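Local coordinates for protein polyketide synthase PksR (Bacillus subtilis, PDB 4U3V) that takes part in making the antibiotic polyketide bacillaene, this piece being its double-hotdog enoyl-isomerase domain, at residues 73-87 against 124-136. Numbering follows the deposited sequence.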
# COMPACT_ATOMS: atom_id res chain seq x y z
N GLU A 73 -3.57 -0.54 -22.05
CA GLU A 73 -4.42 -1.25 -21.09
C GLU A 73 -4.93 -0.27 -20.04
O GLU A 73 -4.21 0.63 -19.63
CB GLU A 73 -3.67 -2.42 -20.42
CG GLU A 73 -3.14 -3.47 -21.38
CD GLU A 73 -4.24 -4.32 -22.01
OE1 GLU A 73 -5.38 -4.32 -21.49
OE2 GLU A 73 -3.97 -4.98 -23.03
N ASN A 74 -6.21 -0.37 -19.69
CA ASN A 74 -6.82 0.59 -18.78
C ASN A 74 -6.92 -0.04 -17.39
O ASN A 74 -7.34 0.61 -16.43
CB ASN A 74 -8.20 1.05 -19.27
CG ASN A 74 -8.90 -0.01 -20.09
OD1 ASN A 74 -8.90 -1.19 -19.72
ND2 ASN A 74 -9.48 0.39 -21.22
N SER A 75 -6.44 -1.26 -17.29
CA SER A 75 -6.52 -2.00 -16.04
C SER A 75 -5.54 -3.15 -16.09
O SER A 75 -5.11 -3.55 -17.17
CB SER A 75 -7.96 -2.51 -15.83
OG SER A 75 -8.20 -3.64 -16.64
N GLY A 76 -5.16 -3.66 -14.92
CA GLY A 76 -4.19 -4.73 -14.83
C GLY A 76 -4.20 -5.39 -13.46
O GLY A 76 -5.05 -5.06 -12.60
N ARG A 77 -3.23 -6.28 -13.26
CA ARG A 77 -3.02 -6.99 -12.01
C ARG A 77 -1.56 -6.95 -11.62
O ARG A 77 -0.67 -7.15 -12.46
CB ARG A 77 -3.40 -8.47 -12.13
CG ARG A 77 -4.77 -8.72 -12.73
CD ARG A 77 -5.87 -8.63 -11.68
NE ARG A 77 -7.19 -8.72 -12.31
CZ ARG A 77 -7.71 -9.85 -12.80
NH1 ARG A 77 -7.04 -10.99 -12.68
NH2 ARG A 77 -8.91 -9.84 -13.39
N ILE A 78 -1.30 -6.79 -10.32
CA ILE A 78 -0.03 -7.21 -9.74
C ILE A 78 -0.26 -8.50 -8.96
O ILE A 78 -1.29 -8.63 -8.32
CB ILE A 78 0.48 -6.16 -8.72
CG1 ILE A 78 0.46 -4.74 -9.31
CG2 ILE A 78 1.83 -6.57 -8.14
CD1 ILE A 78 1.28 -4.59 -10.58
N SER A 79 0.68 -9.44 -9.00
CA SER A 79 0.56 -10.68 -8.21
C SER A 79 1.83 -10.96 -7.44
O SER A 79 2.93 -10.65 -7.91
CB SER A 79 0.28 -11.88 -9.14
OG SER A 79 -0.74 -11.57 -10.07
N LYS A 80 1.68 -11.60 -6.28
CA LYS A 80 2.79 -12.17 -5.52
C LYS A 80 3.87 -11.13 -5.19
O LYS A 80 5.07 -11.38 -5.30
CB LYS A 80 3.41 -13.39 -6.22
CG LYS A 80 2.34 -14.37 -6.69
CD LYS A 80 2.92 -15.74 -6.97
CE LYS A 80 1.80 -16.73 -7.27
NZ LYS A 80 2.33 -17.98 -7.88
N LEU A 81 3.40 -9.95 -4.80
CA LEU A 81 4.33 -8.86 -4.43
C LEU A 81 4.86 -9.13 -3.03
O LEU A 81 4.11 -9.29 -2.04
CB LEU A 81 3.56 -7.53 -4.47
CG LEU A 81 4.35 -6.28 -4.11
CD1 LEU A 81 5.46 -6.06 -5.14
CD2 LEU A 81 3.37 -5.09 -4.02
N SER A 82 6.17 -9.25 -2.94
CA SER A 82 6.84 -9.64 -1.72
C SER A 82 7.91 -8.59 -1.39
O SER A 82 8.60 -8.13 -2.30
CB SER A 82 7.47 -11.01 -1.96
OG SER A 82 8.44 -11.29 -1.00
N TYR A 83 7.99 -8.17 -0.13
CA TYR A 83 8.92 -7.12 0.31
C TYR A 83 10.17 -7.82 0.80
O TYR A 83 10.11 -8.66 1.71
CB TYR A 83 8.34 -6.23 1.44
CG TYR A 83 7.01 -5.57 1.06
CD1 TYR A 83 6.64 -5.39 -0.27
CD2 TYR A 83 6.10 -5.19 2.05
CE1 TYR A 83 5.41 -4.84 -0.63
CE2 TYR A 83 4.89 -4.59 1.71
CZ TYR A 83 4.51 -4.50 0.39
OH TYR A 83 3.30 -3.94 0.08
N ILE A 84 11.29 -7.53 0.15
CA ILE A 84 12.51 -8.30 0.37
C ILE A 84 13.34 -7.72 1.51
O ILE A 84 13.81 -8.44 2.41
CB ILE A 84 13.33 -8.37 -0.95
CG1 ILE A 84 12.55 -9.16 -1.98
CG2 ILE A 84 14.69 -9.02 -0.70
CD1 ILE A 84 11.90 -10.41 -1.41
N SER A 85 13.52 -6.41 1.48
CA SER A 85 14.49 -5.76 2.34
C SER A 85 13.99 -4.34 2.62
O SER A 85 13.59 -3.64 1.70
CB SER A 85 15.84 -5.71 1.63
OG SER A 85 16.68 -4.72 2.20
N PRO A 86 13.97 -3.93 3.90
CA PRO A 86 13.59 -2.55 4.15
C PRO A 86 14.67 -1.61 3.65
O PRO A 86 15.86 -1.97 3.63
CB PRO A 86 13.49 -2.46 5.68
CG PRO A 86 14.29 -3.64 6.19
CD PRO A 86 14.25 -4.70 5.14
N ILE A 87 14.27 -0.41 3.23
CA ILE A 87 15.23 0.59 2.82
C ILE A 87 15.34 1.66 3.87
O ILE A 87 14.40 2.42 4.09
CB ILE A 87 14.81 1.23 1.50
CG1 ILE A 87 14.70 0.17 0.41
CG2 ILE A 87 15.77 2.35 1.12
CD1 ILE A 87 14.27 0.76 -0.92
N PRO A 124 17.72 -5.78 -4.46
CA PRO A 124 16.25 -5.90 -4.51
C PRO A 124 15.52 -5.41 -3.24
O PRO A 124 15.94 -5.70 -2.09
CB PRO A 124 16.02 -7.40 -4.80
CG PRO A 124 17.26 -8.06 -4.28
CD PRO A 124 18.40 -7.09 -4.53
N ALA A 125 14.53 -4.54 -3.44
CA ALA A 125 13.66 -4.09 -2.37
C ALA A 125 12.38 -4.93 -2.36
O ALA A 125 11.82 -5.22 -1.28
CB ALA A 125 13.30 -2.62 -2.57
N ALA A 126 11.88 -5.24 -3.55
CA ALA A 126 10.60 -6.00 -3.70
C ALA A 126 10.58 -6.77 -5.00
O ALA A 126 11.24 -6.39 -5.95
CB ALA A 126 9.39 -5.05 -3.64
N ILE A 127 9.76 -7.83 -5.05
CA ILE A 127 9.61 -8.61 -6.26
C ILE A 127 8.15 -8.95 -6.39
O ILE A 127 7.45 -9.05 -5.38
CB ILE A 127 10.46 -9.90 -6.20
CG1 ILE A 127 10.05 -10.76 -4.99
CG2 ILE A 127 11.94 -9.55 -6.11
CD1 ILE A 127 9.85 -12.23 -5.30
N GLY A 128 7.67 -8.93 -7.63
CA GLY A 128 6.29 -9.36 -7.93
C GLY A 128 6.10 -9.79 -9.38
O GLY A 128 7.09 -9.99 -10.11
N GLN A 129 4.85 -9.83 -9.81
CA GLN A 129 4.50 -10.15 -11.18
C GLN A 129 3.44 -9.18 -11.62
O GLN A 129 2.70 -8.64 -10.79
CB GLN A 129 3.96 -11.57 -11.28
CG GLN A 129 5.01 -12.63 -10.94
CD GLN A 129 4.43 -14.02 -10.91
OE1 GLN A 129 3.36 -14.27 -11.46
NE2 GLN A 129 5.11 -14.93 -10.23
N CYS A 130 3.36 -8.92 -12.92
CA CYS A 130 2.18 -8.20 -13.39
C CYS A 130 1.61 -8.87 -14.61
O CYS A 130 2.28 -9.67 -15.25
CB CYS A 130 2.43 -6.71 -13.63
SG CYS A 130 3.69 -6.34 -14.89
N GLY A 131 0.34 -8.57 -14.88
CA GLY A 131 -0.42 -9.26 -15.92
C GLY A 131 -1.58 -8.41 -16.40
O GLY A 131 -2.10 -7.55 -15.68
N ILE A 132 -1.99 -8.63 -17.65
CA ILE A 132 -3.27 -8.11 -18.11
C ILE A 132 -4.40 -8.70 -17.25
O ILE A 132 -4.27 -9.80 -16.72
CB ILE A 132 -3.53 -8.49 -19.60
CG1 ILE A 132 -2.79 -7.52 -20.52
CG2 ILE A 132 -5.01 -8.45 -19.91
CD1 ILE A 132 -1.29 -7.63 -20.39
N GLY A 133 -5.52 -7.98 -17.16
CA GLY A 133 -6.67 -8.45 -16.41
C GLY A 133 -7.68 -7.35 -16.31
O GLY A 133 -7.33 -6.18 -16.16
N SER A 134 -8.95 -7.68 -16.51
CA SER A 134 -9.98 -6.66 -16.45
C SER A 134 -10.26 -6.33 -14.99
O SER A 134 -9.93 -7.10 -14.09
CB SER A 134 -11.25 -7.11 -17.19
OG SER A 134 -11.92 -8.13 -16.47
N PHE A 135 -10.79 -5.14 -14.75
CA PHE A 135 -11.25 -4.79 -13.43
C PHE A 135 -12.78 -4.76 -13.44
O PHE A 135 -13.40 -3.91 -14.09
CB PHE A 135 -10.69 -3.42 -13.00
CG PHE A 135 -11.17 -2.98 -11.64
CD1 PHE A 135 -10.55 -3.43 -10.48
CD2 PHE A 135 -12.27 -2.13 -11.51
CE1 PHE A 135 -11.04 -3.09 -9.24
CE2 PHE A 135 -12.75 -1.76 -10.27
CZ PHE A 135 -12.13 -2.24 -9.12
N GLU A 136 -13.36 -5.71 -12.71
CA GLU A 136 -14.80 -5.79 -12.58
C GLU A 136 -15.20 -5.23 -11.23
O GLU A 136 -14.95 -5.87 -10.20
CB GLU A 136 -15.27 -7.24 -12.73
CG GLU A 136 -14.66 -7.98 -13.93
CD GLU A 136 -15.24 -7.52 -15.27
OE1 GLU A 136 -16.36 -6.95 -15.29
OE2 GLU A 136 -14.58 -7.73 -16.31
O HOH W 1 -11.29 -3.39 -17.11
O HOH W 2 -7.57 -5.76 -13.06
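Ile78 and Cys130 sit side by side on the buried face of two antiparallel strands, 75-83 and 126-132, that are neighbours in the sheet of the N-terminal hotdog fold. CD1 of Ile78 reaches CB of Cys130 at 3.9 Å, and because CG1 lies anti to the carbonyl carbon (chi1 -50°), CG2 is left to rest against Gln129 O. On the same face, the small CB of Ala126 touches both Leu81 CD1 and the obliquely set ring of Tyr83. Helix 56-69, the hotdog's central helix, packs here: Ile63 touches Ile78, and Tyr58 meets Tyr83 and Ala126. Between Ser79 and Ser82 a beta bulge shifts the register by one. Lys80 sits in it with left-handed backbone angles, and Gly128, lacking a side chain, lets CA of Leu81 come within 4.0 Å of its own CA. Regular pairing resumes where Ser82 N donates almost straight to Ile127 O at 2.8 Å.

The opposite face is more polar: the Lys80 and Gln129 side chains run alongside each other in the same direction, suiting a partly solvated surface. Beyond the strand, CA of side-chain-free Gly133 lies 3.9 Å above one face of the Arg77 guanidinium, offset toward the rim. The Arg77 chain bends at chi2 (-84°), carrying NH2 to Ser134 O at 3.0 Å; the acceptor lies in the guanidinium plane, while NE holds a water. Short Ser75 points toward the other segment, OG donating to Gly133 O at 2.7 Å and accepting from a second water, which takes the N-H of Phe135 at 3.0 Å from its N.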